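Local coordinates for protein ethylbenzene dehydrogenase beta-subunit (Aromatoleum aromaticum, PDB 2IVF) that holds three [4Fe-4S] clusters and one [3Fe-4S] cluster as the ferredoxin-like beta subunit of a dehydrogenase, and probably relays electrons between partner subunits, at residues C151-N156 / S208-L213; Q18-I23 / G267-Y272; A37-W42 / H50-N55; C163-I168 / K185-C190. One frame throughout, in Å; residues are numbered along the deposited sequence.

Overall arrangement
The centres of contacts 1, 2 and 3 lie 10 to 11 Å from the centre of the chain, and their touching residues are buried almost throughout (Tyr271 is partly exposed), whereas the centre of contact 4 sits about 23 Å out, where Thr165 and Lys185 are partly exposed beside the haem. Contacts 1 and 3 touch the same [4Fe-4S] cluster, through Cys211 and Cys38, and pack directly: Trp53 lies on Lys210 and Cys211. Contact 2 is a parallel strand pair held by backbone bonds; it meets contact 1 where Asn152 O approaches Asn269 N. Contact 4 joins contact 1 through Arg188 and Ser208. Cluster ligation marks contacts 1, 3 and 4, and contact 4 adds hydrogen bonds from Lys185 and His187 to the haem propionates.

Contact 1 (C151-N156 / S208-L213); sequences CNHCTN and SEKCIL. With SF4 (iron/sulfur cluster), chain S; SF4 (iron/sulfur cluster), chain U.
Cys151 and Cys211 bring the two backbones together, their CA atoms 5.7 Å apart, where the loop 151-156 passes the chain that continues from strand residues Ser208 and Glu209. This is a ferredoxin-type cluster site: Cys151 and Cys154 form a CxxC pair on one [4Fe-4S] cluster, while Cys211 serves another, so the contact bridges two clusters. Cys151 SG binds FE4 of its cluster at 2.3 Å, and Cys211 SG binds FE1 of the second at 2.2 Å. Between them the CB atoms of Cys151 and Cys211 pack at 3.7 Å.

The His153 ring lies in the middle. Its NE2 donates to Cys211 SG at 3.5 Å, with an N-H...S angle of 164° and the sulfur only 9° out of the ring plane. ND1 is bonded to the backbone N of Val177, which fixes the turn of the ring. Cys151 SG lies over the centre of one face. Lys210 folds back through bends at chi3 and chi4, and NZ donates to Cys211 O at 2.6 Å and also to Val177 O. That places NZ 3.1 Å from Cys151 SG, where a positive charge could stabilise the thiolate and its cluster. On the face of the His153 ring opposite Cys151 SG, Leu213 CD1 makes a CH-pi contact, 4.0 Å from the centroid and shifted toward the rim.

Contact 2 (Q18-I23 / G267-Y272); sequences QLVTVI and GPNIYY
Gln18 opens the contact against Asn269: the two side-chain amides are stacked, their planes 15° apart, with Gln18 CG 3.5 Å from Asn269 CG. CG of Gln18 is anti to the backbone N (chi1 -179°) and the chain bends at chi2. Its NE2 turns back to donate to Leu19 O at 3.0 Å, in the plane of its own amide, while OE1 is bonded to Lys170. Leu19 points away, yet its carbonyl oxygen takes a hydrogen from a water 2.8 Å away. The same water donates to Asn269 O at 3.0 Å, linking Leu19 O to Asn269 O just before the paired strands.

Val20 lays CG1 near the edge of the Tyr271 ring and turns its CA hydrogen to Asn269 O. At Thr21 regular pairing starts: its N makes a weak bond of 3.5 Å to Asn269 O, and Tyr271 N donates to Thr21 O at 2.9 Å. Thr21 OG1 is bonded to Asn227. Val22 shares a face with Tyr271, and helix 246-253 covers both. Ile23 N continues the pattern, donating to Tyr271 O at 2.8 Å. On the face shared with Thr21 and Ile270, Ile23 CD1 touches Tyr272 CE2 at 3.7 Å, the two side chains running the same way; Tyr272 OH is bonded to Ala148 O.

With strand directions 19° apart, this is a parallel beta pair, the central pairing of a four-stranded mixed sheet in which strand 19-24, near the N-terminus, lies beside strand 270-273.

Contact 3 (A37-W42 / H50-N55); sequences ACKNIW and HMRWNN. With SF4 (iron/sulfur cluster), chain U.
Trp53 meets Cys38 and Trp42 of helix 33-42, and its side chain can be followed outward. CB lies 3.8 Å from Cys38 SG. CG stands beside the backbone N, anti to the carbonyl carbon (chi1 -64°). Farther out, CE3 comes within 3.5 Å of the sulfide S3, which sits at the edge of the ring. CZ3 presses on Trp42 CB at 3.2 Å, a tight carbon pair, and CH2 touches the same CB. CZ2 packs on Lys210 O. On the pyrrole side, NE1 makes a weak bond to Met51 SD at 3.4 Å.

The two tryptophan side chains cross at about a right angle, although the ring planes are only 21° apart. Their nearest rings are slid to 5.5 Å between centroids, so they barely overlap, and both rings touch S3, Trp42 through CD1 and Trp53 through CE3.

Polar bonding is carried by Lys39, whose NZ donates to Met51 O at 2.6 Å, tilted 26° from the carbonyl plane. NZ also reaches Thr43 O, while Thr43 OG1 bonds Met51 O as well, so this carbonyl is gripped twice. Asn54 OD1 is bonded to Arg235.

Cys38 SG binds FE2 of the [4Fe-4S] cluster at 2.3 Å. It is the last cysteine of a CxxCxxCxxxC sequence whose other three line the neighbouring cluster pocket, the crossover arrangement of two-cluster ferredoxins, here walled by two tryptophans.

Contact 4 (C163-I168 / K185-C190); sequences CPTGAI and KGHRHC. With F3S (Fe3-s4 cluster), chain R; HEM (protoporphyrin IX containing Fe), chain X.
Apolar contacts join Ile168 to Cys190 and Pro164 and Thr165 to the histidines. Ile168 CD1 lies 3.5 Å from Cys190 CB, tighter than usual for carbons. Pro164 CD touches His189 CD2 at 3.5 Å, the side chains crossing at about a right angle, and Thr165 CG2 meets His187 CD2 at 3.3 Å.

Metal ligation ties the segments through the [3Fe-4S] cluster: Cys163 SG binds FE3 and Cys190 SG binds FE4, with Cys184 also in the pocket. Cys190 SG stands between the backbone N and the carbonyl carbon (chi1 57°), facing the cluster. Backbone nitrogens crowd round the sulfides, as with Lys185 N, 3.2 Å from S1.

Hydrogen bonds lead to the haem. Lys185, extended beyond CG, places NZ 3.1 Å from O1A of one propionate and 2.8 Å from O2D of the other. His187 NE2 also donates to O2D, at 2.7 Å and nearly straight (171°), so two donors grip that oxygen. Within segment 185-190, Arg188 NE donates to Gly186 O at 3.0 Å, at 176°.

Another protein chain of the assembly packs on Pro164 and His189 and also bonds the haem. Within this chain Cys163 follows helix 158-162, Arg188 is the N-cap of helix 189-193, and Ile168 packs against helix 158-162 and strands 177-179 and 199-202.

Contact 1 (C151-N156 / S208-L213)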
# COMPACT_ATOMS: atom_id res chain seq x y z
N CYS B 151 -16.92 2.03 16.26
CA CYS B 151 -18.06 1.98 17.16
C CYS B 151 -19.16 2.82 16.52
O CYS B 151 -18.89 3.88 15.96
CB CYS B 151 -17.74 2.49 18.55
SG CYS B 151 -19.18 2.94 19.54
N ASN B 152 -20.39 2.32 16.61
CA ASN B 152 -21.52 2.96 15.99
C ASN B 152 -22.16 4.06 16.84
O ASN B 152 -23.11 4.68 16.40
CB ASN B 152 -22.56 1.88 15.59
CG ASN B 152 -21.99 0.88 14.64
OD1 ASN B 152 -21.67 1.23 13.50
ND2 ASN B 152 -21.75 -0.34 15.11
N HIS B 153 -21.68 4.28 18.06
CA HIS B 153 -22.26 5.26 18.97
C HIS B 153 -23.75 5.21 18.97
O HIS B 153 -24.46 6.22 18.80
CB HIS B 153 -21.68 6.64 18.71
CG HIS B 153 -20.21 6.66 18.88
ND1 HIS B 153 -19.61 6.73 20.12
CD2 HIS B 153 -19.20 6.47 17.99
CE1 HIS B 153 -18.30 6.65 19.98
NE2 HIS B 153 -18.03 6.50 18.69
N CYS B 154 -24.20 3.98 19.22
CA CYS B 154 -25.58 3.61 19.15
C CYS B 154 -26.51 4.48 19.96
O CYS B 154 -26.16 5.05 21.00
CB CYS B 154 -25.70 2.15 19.59
SG CYS B 154 -24.66 1.06 18.61
N THR B 155 -27.74 4.57 19.47
CA THR B 155 -28.82 5.25 20.19
C THR B 155 -29.31 4.41 21.35
O THR B 155 -29.72 4.93 22.39
CB THR B 155 -29.99 5.50 19.23
OG1 THR B 155 -29.53 6.31 18.14
CG2 THR B 155 -31.16 6.16 19.91
N ASN B 156 -29.30 3.08 21.17
CA ASN B 156 -29.66 2.17 22.25
C ASN B 156 -28.51 1.22 22.52
O ASN B 156 -28.59 0.04 22.18
CB ASN B 156 -30.91 1.41 21.90
CG ASN B 156 -31.30 0.44 22.99
OD1 ASN B 156 -31.19 0.76 24.17
ND2 ASN B 156 -31.72 -0.79 22.60
N SER B 208 -11.66 -1.78 29.66
CA SER B 208 -11.99 -1.85 28.27
C SER B 208 -12.02 -0.45 27.65
O SER B 208 -12.31 0.56 28.29
CB SER B 208 -13.32 -2.58 28.07
OG SER B 208 -13.22 -3.95 28.48
N GLU B 209 -11.65 -0.43 26.37
CA GLU B 209 -11.57 0.79 25.62
C GLU B 209 -12.29 0.61 24.29
O GLU B 209 -12.61 -0.50 23.87
CB GLU B 209 -10.12 1.12 25.36
CG GLU B 209 -9.32 1.36 26.62
CD GLU B 209 -8.08 2.14 26.35
OE1 GLU B 209 -8.18 3.29 25.85
OE2 GLU B 209 -7.00 1.64 26.68
N LYS B 210 -12.49 1.73 23.62
CA LYS B 210 -13.27 1.77 22.42
C LYS B 210 -13.06 3.11 21.71
O LYS B 210 -12.54 4.07 22.27
CB LYS B 210 -14.76 1.62 22.80
CG LYS B 210 -15.33 2.80 23.55
CD LYS B 210 -16.80 2.65 23.85
CE LYS B 210 -17.70 2.77 22.66
NZ LYS B 210 -17.43 4.02 21.88
N CYS B 211 -13.57 3.17 20.50
CA CYS B 211 -13.63 4.42 19.76
C CYS B 211 -14.23 5.51 20.61
O CYS B 211 -15.30 5.33 21.19
CB CYS B 211 -14.41 4.20 18.49
SG CYS B 211 -14.89 5.62 17.55
N ILE B 212 -13.51 6.61 20.71
CA ILE B 212 -13.92 7.80 21.47
C ILE B 212 -14.48 8.92 20.56
O ILE B 212 -14.66 10.06 20.97
CB ILE B 212 -12.74 8.29 22.34
CG1 ILE B 212 -11.54 8.74 21.48
CG2 ILE B 212 -12.35 7.15 23.32
CD1 ILE B 212 -10.48 9.59 22.27
N LEU B 213 -14.84 8.54 19.35
CA LEU B 213 -15.15 9.45 18.27
C LEU B 213 -14.19 10.65 18.25
O LEU B 213 -14.58 11.76 17.95
CB LEU B 213 -16.61 9.90 18.28
CG LEU B 213 -17.35 9.66 16.96
CD1 LEU B 213 -18.83 10.05 17.10
CD2 LEU B 213 -16.69 10.37 15.76
FE1 SF4 S . -21.11 -1.50 20.54
FE2 SF4 S . -21.76 0.20 22.44
FE3 SF4 S . -22.97 0.36 19.98
FE4 SF4 S . -20.32 1.06 20.23
S1 SF4 S . -22.14 2.11 21.20
S2 SF4 S . -21.26 -0.30 18.62
S3 SF4 S . -19.65 -0.36 21.85
S4 SF4 S . -23.19 -1.34 21.50
FE1 SF4 U . -13.08 6.40 16.56
FE2 SF4 U . -10.53 6.00 16.05
FE3 SF4 U . -12.14 6.93 14.11
FE4 SF4 U . -11.46 8.59 16.12
S1 SF4 U . -10.05 7.70 14.55
S2 SF4 U . -13.58 8.25 15.34
S3 SF4 U . -11.33 7.11 17.91
S4 SF4 U . -12.22 4.83 15.15

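Contact 2 (Q18-I23 / G267-Y272)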
# COMPACT_ATOMS: atom_id res chain seq x y z
N GLN B 18 -26.72 13.68 17.78
CA GLN B 18 -26.00 12.47 17.49
C GLN B 18 -25.05 12.71 16.34
O GLN B 18 -25.50 13.03 15.22
CB GLN B 18 -26.98 11.38 17.07
CG GLN B 18 -26.33 10.06 16.76
CD GLN B 18 -25.66 9.41 17.95
OE1 GLN B 18 -26.29 9.17 18.98
NE2 GLN B 18 -24.36 9.10 17.82
N LEU B 19 -23.77 12.56 16.62
CA LEU B 19 -22.76 12.52 15.60
C LEU B 19 -22.87 11.23 14.83
O LEU B 19 -23.03 10.17 15.41
CB LEU B 19 -21.36 12.68 16.21
CG LEU B 19 -21.00 14.09 16.72
CD1 LEU B 19 -19.65 14.16 17.48
CD2 LEU B 19 -20.99 15.06 15.57
N VAL B 20 -22.79 11.34 13.52
CA VAL B 20 -22.86 10.19 12.64
C VAL B 20 -21.80 10.27 11.56
O VAL B 20 -21.29 11.35 11.23
CB VAL B 20 -24.23 10.02 11.98
CG1 VAL B 20 -25.39 10.12 13.03
CG2 VAL B 20 -24.40 10.97 10.88
N THR B 21 -21.44 9.07 11.08
CA THR B 21 -20.56 8.93 9.97
C THR B 21 -21.31 8.18 8.88
O THR B 21 -22.08 7.25 9.15
CB THR B 21 -19.28 8.15 10.34
OG1 THR B 21 -18.44 8.93 11.23
CG2 THR B 21 -18.49 7.81 9.07
N VAL B 22 -21.11 8.59 7.66
CA VAL B 22 -21.55 7.84 6.50
C VAL B 22 -20.30 7.30 5.81
O VAL B 22 -19.30 8.02 5.63
CB VAL B 22 -22.34 8.71 5.51
CG1 VAL B 22 -22.48 8.02 4.14
CG2 VAL B 22 -23.71 9.07 6.13
N ILE B 23 -20.33 6.04 5.41
CA ILE B 23 -19.19 5.41 4.72
C ILE B 23 -19.69 4.88 3.40
O ILE B 23 -20.62 4.09 3.37
CB ILE B 23 -18.63 4.22 5.54
CG1 ILE B 23 -18.21 4.75 6.93
CG2 ILE B 23 -17.54 3.43 4.75
CD1 ILE B 23 -17.62 3.71 7.91
N GLY B 267 -29.67 0.50 17.26
CA GLY B 267 -29.79 1.80 16.62
C GLY B 267 -28.43 2.42 16.32
O GLY B 267 -28.09 3.50 16.80
N PRO B 268 -27.64 1.75 15.49
CA PRO B 268 -26.31 2.22 15.19
C PRO B 268 -26.32 3.52 14.41
O PRO B 268 -27.27 3.78 13.66
CB PRO B 268 -25.76 1.13 14.29
CG PRO B 268 -26.97 0.57 13.68
CD PRO B 268 -27.95 0.54 14.72
N ASN B 269 -25.26 4.31 14.57
CA ASN B 269 -25.18 5.61 13.95
C ASN B 269 -23.96 5.78 13.06
O ASN B 269 -23.43 6.86 12.89
CB ASN B 269 -25.29 6.69 15.01
CG ASN B 269 -26.62 6.70 15.66
OD1 ASN B 269 -26.75 6.49 16.89
ND2 ASN B 269 -27.64 6.91 14.87
N ILE B 270 -23.54 4.68 12.47
CA ILE B 270 -22.80 4.73 11.23
C ILE B 270 -23.68 4.17 10.10
O ILE B 270 -24.41 3.20 10.31
CB ILE B 270 -21.53 3.93 11.36
CG1 ILE B 270 -20.64 4.60 12.45
CG2 ILE B 270 -20.78 3.89 9.99
CD1 ILE B 270 -19.35 3.79 12.75
N TYR B 271 -23.61 4.80 8.93
CA TYR B 271 -24.48 4.45 7.82
C TYR B 271 -23.65 4.25 6.58
O TYR B 271 -22.73 5.02 6.31
CB TYR B 271 -25.56 5.50 7.62
CG TYR B 271 -26.37 5.74 8.86
CD1 TYR B 271 -25.91 6.58 9.87
CD2 TYR B 271 -27.62 5.14 9.03
CE1 TYR B 271 -26.66 6.78 11.03
CE2 TYR B 271 -28.35 5.32 10.17
CZ TYR B 271 -27.89 6.15 11.16
OH TYR B 271 -28.71 6.29 12.24
N TYR B 272 -24.01 3.24 5.82
CA TYR B 272 -23.21 2.77 4.71
C TYR B 272 -23.98 2.89 3.41
O TYR B 272 -25.15 2.55 3.34
CB TYR B 272 -22.86 1.30 4.92
CG TYR B 272 -21.91 1.08 6.05
CD1 TYR B 272 -22.39 0.92 7.36
CD2 TYR B 272 -20.55 0.95 5.83
CE1 TYR B 272 -21.52 0.69 8.39
CE2 TYR B 272 -19.67 0.77 6.86
CZ TYR B 272 -20.15 0.63 8.13
OH TYR B 272 -19.29 0.40 9.17
O HOH W 1 -21.53 7.87 14.98

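Contact 3 (A37-W42 / H50-N55)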
# COMPACT_ATOMS: atom_id res chain seq x y z
N ALA B 37 -4.75 5.88 10.85
CA ALA B 37 -5.07 7.23 11.33
C ALA B 37 -5.47 7.12 12.79
O ALA B 37 -4.95 7.80 13.65
CB ALA B 37 -6.24 7.87 10.47
N CYS B 38 -6.39 6.20 13.07
CA CYS B 38 -6.81 5.97 14.45
C CYS B 38 -5.68 5.48 15.31
O CYS B 38 -5.48 5.99 16.43
CB CYS B 38 -7.90 4.92 14.50
SG CYS B 38 -8.61 4.82 16.14
N LYS B 39 -4.96 4.47 14.81
CA LYS B 39 -4.01 3.71 15.63
C LYS B 39 -2.89 4.63 16.10
O LYS B 39 -2.40 4.51 17.22
CB LYS B 39 -3.39 2.58 14.81
CG LYS B 39 -2.72 1.46 15.66
CD LYS B 39 -3.51 0.14 15.47
CE LYS B 39 -3.26 -0.89 16.48
NZ LYS B 39 -3.82 -0.58 17.80
N ASN B 40 -2.48 5.51 15.20
CA ASN B 40 -1.34 6.37 15.44
C ASN B 40 -1.62 7.56 16.31
O ASN B 40 -0.69 8.27 16.69
CB ASN B 40 -0.66 6.73 14.11
CG ASN B 40 0.17 5.57 13.59
OD1 ASN B 40 1.33 5.39 14.01
ND2 ASN B 40 -0.44 4.71 12.77
N ILE B 41 -2.89 7.79 16.65
CA ILE B 41 -3.21 8.66 17.78
C ILE B 41 -3.51 7.89 19.04
O ILE B 41 -2.91 8.15 20.09
CB ILE B 41 -4.40 9.59 17.49
CG1 ILE B 41 -4.22 10.28 16.15
CG2 ILE B 41 -4.57 10.62 18.67
CD1 ILE B 41 -5.49 10.91 15.58
N TRP B 42 -4.43 6.92 18.96
CA TRP B 42 -5.05 6.35 20.14
C TRP B 42 -4.57 4.99 20.60
O TRP B 42 -4.74 4.68 21.79
CB TRP B 42 -6.58 6.28 20.00
CG TRP B 42 -7.18 7.53 19.50
CD1 TRP B 42 -7.79 7.69 18.30
CD2 TRP B 42 -7.18 8.82 20.12
NE1 TRP B 42 -8.19 9.00 18.13
CE2 TRP B 42 -7.85 9.71 19.24
CE3 TRP B 42 -6.70 9.32 21.34
CZ2 TRP B 42 -8.01 11.06 19.52
CZ3 TRP B 42 -6.88 10.67 21.63
CH2 TRP B 42 -7.53 11.52 20.73
N HIS B 50 -3.51 -4.40 20.05
CA HIS B 50 -4.43 -5.22 19.29
C HIS B 50 -5.70 -4.50 18.84
O HIS B 50 -6.44 -5.05 18.07
CB HIS B 50 -4.88 -6.41 20.12
CG HIS B 50 -5.65 -6.05 21.36
ND1 HIS B 50 -5.05 -5.50 22.47
CD2 HIS B 50 -6.98 -6.11 21.64
CE1 HIS B 50 -5.98 -5.28 23.40
NE2 HIS B 50 -7.15 -5.66 22.93
N MET B 51 -6.00 -3.33 19.41
CA MET B 51 -7.26 -2.68 19.15
C MET B 51 -7.22 -1.93 17.86
O MET B 51 -6.34 -1.06 17.66
CB MET B 51 -7.58 -1.70 20.25
CG MET B 51 -7.57 -2.28 21.65
SD MET B 51 -7.92 -0.97 22.85
CE MET B 51 -7.88 -1.87 24.41
N ARG B 52 -8.16 -2.25 16.97
CA ARG B 52 -8.39 -1.50 15.74
C ARG B 52 -9.75 -0.90 15.84
O ARG B 52 -10.74 -1.42 15.30
CB ARG B 52 -8.24 -2.40 14.50
CG ARG B 52 -6.81 -2.71 14.16
CD ARG B 52 -6.33 -3.95 14.91
NE ARG B 52 -4.95 -4.29 14.55
CZ ARG B 52 -4.33 -5.36 15.01
NH1 ARG B 52 -4.93 -6.16 15.87
NH2 ARG B 52 -3.10 -5.64 14.62
N TRP B 53 -9.82 0.20 16.57
CA TRP B 53 -11.09 0.89 16.81
C TRP B 53 -11.69 1.24 15.47
O TRP B 53 -12.87 1.07 15.28
CB TRP B 53 -10.92 2.13 17.63
CG TRP B 53 -10.43 1.96 19.02
CD1 TRP B 53 -10.35 0.81 19.76
CD2 TRP B 53 -10.02 3.02 19.89
NE1 TRP B 53 -9.92 1.09 21.01
CE2 TRP B 53 -9.72 2.44 21.13
CE3 TRP B 53 -9.91 4.42 19.74
CZ2 TRP B 53 -9.25 3.18 22.20
CZ3 TRP B 53 -9.50 5.15 20.80
CH2 TRP B 53 -9.17 4.54 22.03
N ASN B 54 -10.87 1.71 14.53
CA ASN B 54 -11.26 1.76 13.15
C ASN B 54 -10.66 0.54 12.52
O ASN B 54 -9.44 0.30 12.60
CB ASN B 54 -10.73 2.99 12.42
CG ASN B 54 -11.14 2.98 10.97
OD1 ASN B 54 -12.05 3.68 10.58
ND2 ASN B 54 -10.48 2.11 10.15
N ASN B 55 -11.54 -0.29 11.97
CA ASN B 55 -11.09 -1.51 11.34
C ASN B 55 -11.63 -1.62 9.92
O ASN B 55 -12.72 -1.15 9.62
CB ASN B 55 -11.47 -2.74 12.16
CG ASN B 55 -12.89 -2.75 12.56
OD1 ASN B 55 -13.25 -2.22 13.63
ND2 ASN B 55 -13.71 -3.39 11.77
FE1 SF4 U . -13.08 6.40 16.56
FE2 SF4 U . -10.53 6.00 16.05
FE3 SF4 U . -12.14 6.93 14.11
FE4 SF4 U . -11.46 8.59 16.12
S1 SF4 U . -10.05 7.70 14.55
S2 SF4 U . -13.58 8.25 15.34
S3 SF4 U . -11.33 7.11 17.91
S4 SF4 U . -12.22 4.83 15.15

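Contact 4 (C163-I168 / K185-C190)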
# COMPACT_ATOMS: atom_id res chain seq x y z
N CYS B 163 -22.98 -2.93 31.36
CA CYS B 163 -22.04 -2.64 32.46
C CYS B 163 -22.74 -2.45 33.79
O CYS B 163 -23.56 -1.52 33.98
CB CYS B 163 -21.12 -1.45 32.11
SG CYS B 163 -20.02 -1.11 33.46
N PRO B 164 -22.45 -3.34 34.75
CA PRO B 164 -23.09 -3.26 36.06
C PRO B 164 -22.52 -2.16 36.96
O PRO B 164 -23.17 -1.77 37.92
CB PRO B 164 -22.79 -4.61 36.67
CG PRO B 164 -21.47 -4.97 36.09
CD PRO B 164 -21.48 -4.45 34.68
N THR B 165 -21.32 -1.68 36.64
CA THR B 165 -20.68 -0.62 37.38
C THR B 165 -21.12 0.75 36.86
O THR B 165 -20.81 1.73 37.48
CB THR B 165 -19.12 -0.76 37.32
OG1 THR B 165 -18.65 -0.46 36.00
CG2 THR B 165 -18.71 -2.16 37.62
N GLY B 166 -21.83 0.79 35.72
CA GLY B 166 -22.23 2.04 35.06
C GLY B 166 -21.08 2.90 34.58
O GLY B 166 -21.18 4.13 34.58
N ALA B 167 -19.99 2.26 34.16
CA ALA B 167 -18.82 2.97 33.66
C ALA B 167 -19.05 3.51 32.26
O ALA B 167 -18.30 4.37 31.81
CB ALA B 167 -17.58 2.07 33.65
N ILE B 168 -20.03 2.99 31.53
CA ILE B 168 -20.25 3.42 30.15
C ILE B 168 -21.38 4.44 30.12
O ILE B 168 -22.44 4.26 30.75
CB ILE B 168 -20.60 2.24 29.23
CG1 ILE B 168 -19.41 1.29 29.15
CG2 ILE B 168 -21.06 2.72 27.80
CD1 ILE B 168 -19.64 0.07 28.30
N LYS B 185 -13.84 -1.49 35.61
CA LYS B 185 -13.20 -2.55 36.39
C LYS B 185 -12.80 -3.71 35.49
O LYS B 185 -12.37 -4.73 35.99
CB LYS B 185 -14.19 -3.05 37.43
CG LYS B 185 -14.59 -1.99 38.43
CD LYS B 185 -15.58 -2.56 39.38
CE LYS B 185 -16.03 -1.57 40.42
NZ LYS B 185 -16.81 -2.28 41.45
N GLY B 186 -13.03 -3.60 34.18
CA GLY B 186 -12.67 -4.66 33.24
C GLY B 186 -13.58 -5.89 33.34
O GLY B 186 -13.15 -7.02 33.04
N HIS B 187 -14.82 -5.72 33.80
CA HIS B 187 -15.75 -6.85 33.87
C HIS B 187 -16.04 -7.46 32.50
O HIS B 187 -16.35 -8.65 32.38
CB HIS B 187 -17.08 -6.43 34.52
CG HIS B 187 -16.98 -6.02 35.95
ND1 HIS B 187 -16.07 -6.56 36.84
CD2 HIS B 187 -17.77 -5.18 36.68
CE1 HIS B 187 -16.28 -6.04 38.04
NE2 HIS B 187 -17.31 -5.21 37.97
N ARG B 188 -15.98 -6.65 31.45
CA ARG B 188 -16.17 -7.14 30.05
C ARG B 188 -17.56 -7.70 29.69
O ARG B 188 -17.75 -8.30 28.63
CB ARG B 188 -15.05 -8.10 29.68
CG ARG B 188 -13.74 -7.39 29.45
CD ARG B 188 -12.63 -8.45 29.48
NE ARG B 188 -12.20 -8.74 30.82
CZ ARG B 188 -11.34 -9.70 31.15
NH1 ARG B 188 -10.83 -10.51 30.23
NH2 ARG B 188 -11.00 -9.84 32.41
N HIS B 189 -18.57 -7.39 30.51
CA HIS B 189 -19.96 -7.68 30.11
C HIS B 189 -20.31 -6.86 28.88
O HIS B 189 -21.00 -7.36 27.98
CB HIS B 189 -20.92 -7.35 31.26
CG HIS B 189 -20.58 -8.05 32.51
ND1 HIS B 189 -20.60 -9.42 32.61
CD2 HIS B 189 -20.23 -7.59 33.73
CE1 HIS B 189 -20.25 -9.77 33.84
NE2 HIS B 189 -20.03 -8.68 34.54
N CYS B 190 -19.82 -5.62 28.84
CA CYS B 190 -20.03 -4.70 27.72
C CYS B 190 -19.50 -5.27 26.45
O CYS B 190 -20.10 -5.13 25.40
CB CYS B 190 -19.33 -3.36 27.98
SG CYS B 190 -17.52 -3.54 28.28
FE1 F3S R . -15.60 -1.89 32.21
FE3 F3S R . -18.20 -2.21 32.66
FE4 F3S R . -17.22 -3.16 30.48
S1 F3S R . -16.52 -2.42 34.14
S2 F3S R . -15.07 -3.63 30.93
S3 F3S R . -17.25 -1.03 31.10
S4 F3S R . -18.75 -4.16 31.73
CHA HEM X . -19.32 -6.88 42.78
CHB HEM X . -18.47 -9.10 46.99
CHC HEM X . -22.92 -11.00 47.10
CHD HEM X . -23.71 -8.91 42.80
C1A HEM X . -18.73 -7.32 43.93
C2A HEM X . -17.41 -6.96 44.36
C3A HEM X . -17.17 -7.57 45.53
C4A HEM X . -18.34 -8.34 45.86
CMA HEM X . -15.89 -7.50 46.38
CAA HEM X . -16.48 -6.02 43.56
CBA HEM X . -15.84 -6.77 42.41
CGA HEM X . -14.94 -5.80 41.70
O1A HEM X . -14.84 -4.61 42.11
O2A HEM X . -14.31 -6.23 40.72
C1B HEM X . -19.56 -9.84 47.37
C2B HEM X . -19.63 -10.71 48.52
C3B HEM X . -20.86 -11.23 48.56
C4B HEM X . -21.61 -10.71 47.43
CMB HEM X . -18.45 -10.96 49.48
CAB HEM X . -21.41 -12.23 49.58
CBB HEM X . -22.67 -12.20 49.99
C1C HEM X . -23.51 -10.64 45.91
C2C HEM X . -24.74 -11.18 45.37
C3C HEM X . -24.92 -10.59 44.16
C4C HEM X . -23.81 -9.70 43.92
CMC HEM X . -25.65 -12.21 46.09
CAC HEM X . -26.07 -10.75 43.15
CBC HEM X . -27.32 -10.95 43.56
C1D HEM X . -22.64 -8.16 42.43
C2D HEM X . -22.63 -7.36 41.23
C3D HEM X . -21.24 -6.72 41.22
C4D HEM X . -20.58 -7.22 42.40
CMD HEM X . -23.80 -7.19 40.21
CAD HEM X . -20.61 -5.75 40.22
CBD HEM X . -20.76 -4.33 40.76
CGD HEM X . -19.59 -3.48 40.41
O1D HEM X . -19.76 -2.23 40.45
O2D HEM X . -18.51 -4.03 40.10
NA HEM X . -19.28 -8.16 44.86
NB HEM X . -20.78 -9.86 46.74
NC HEM X . -22.95 -9.74 45.00
ND HEM X . -21.42 -8.06 43.09
FE HEM X . -21.12 -8.93 44.95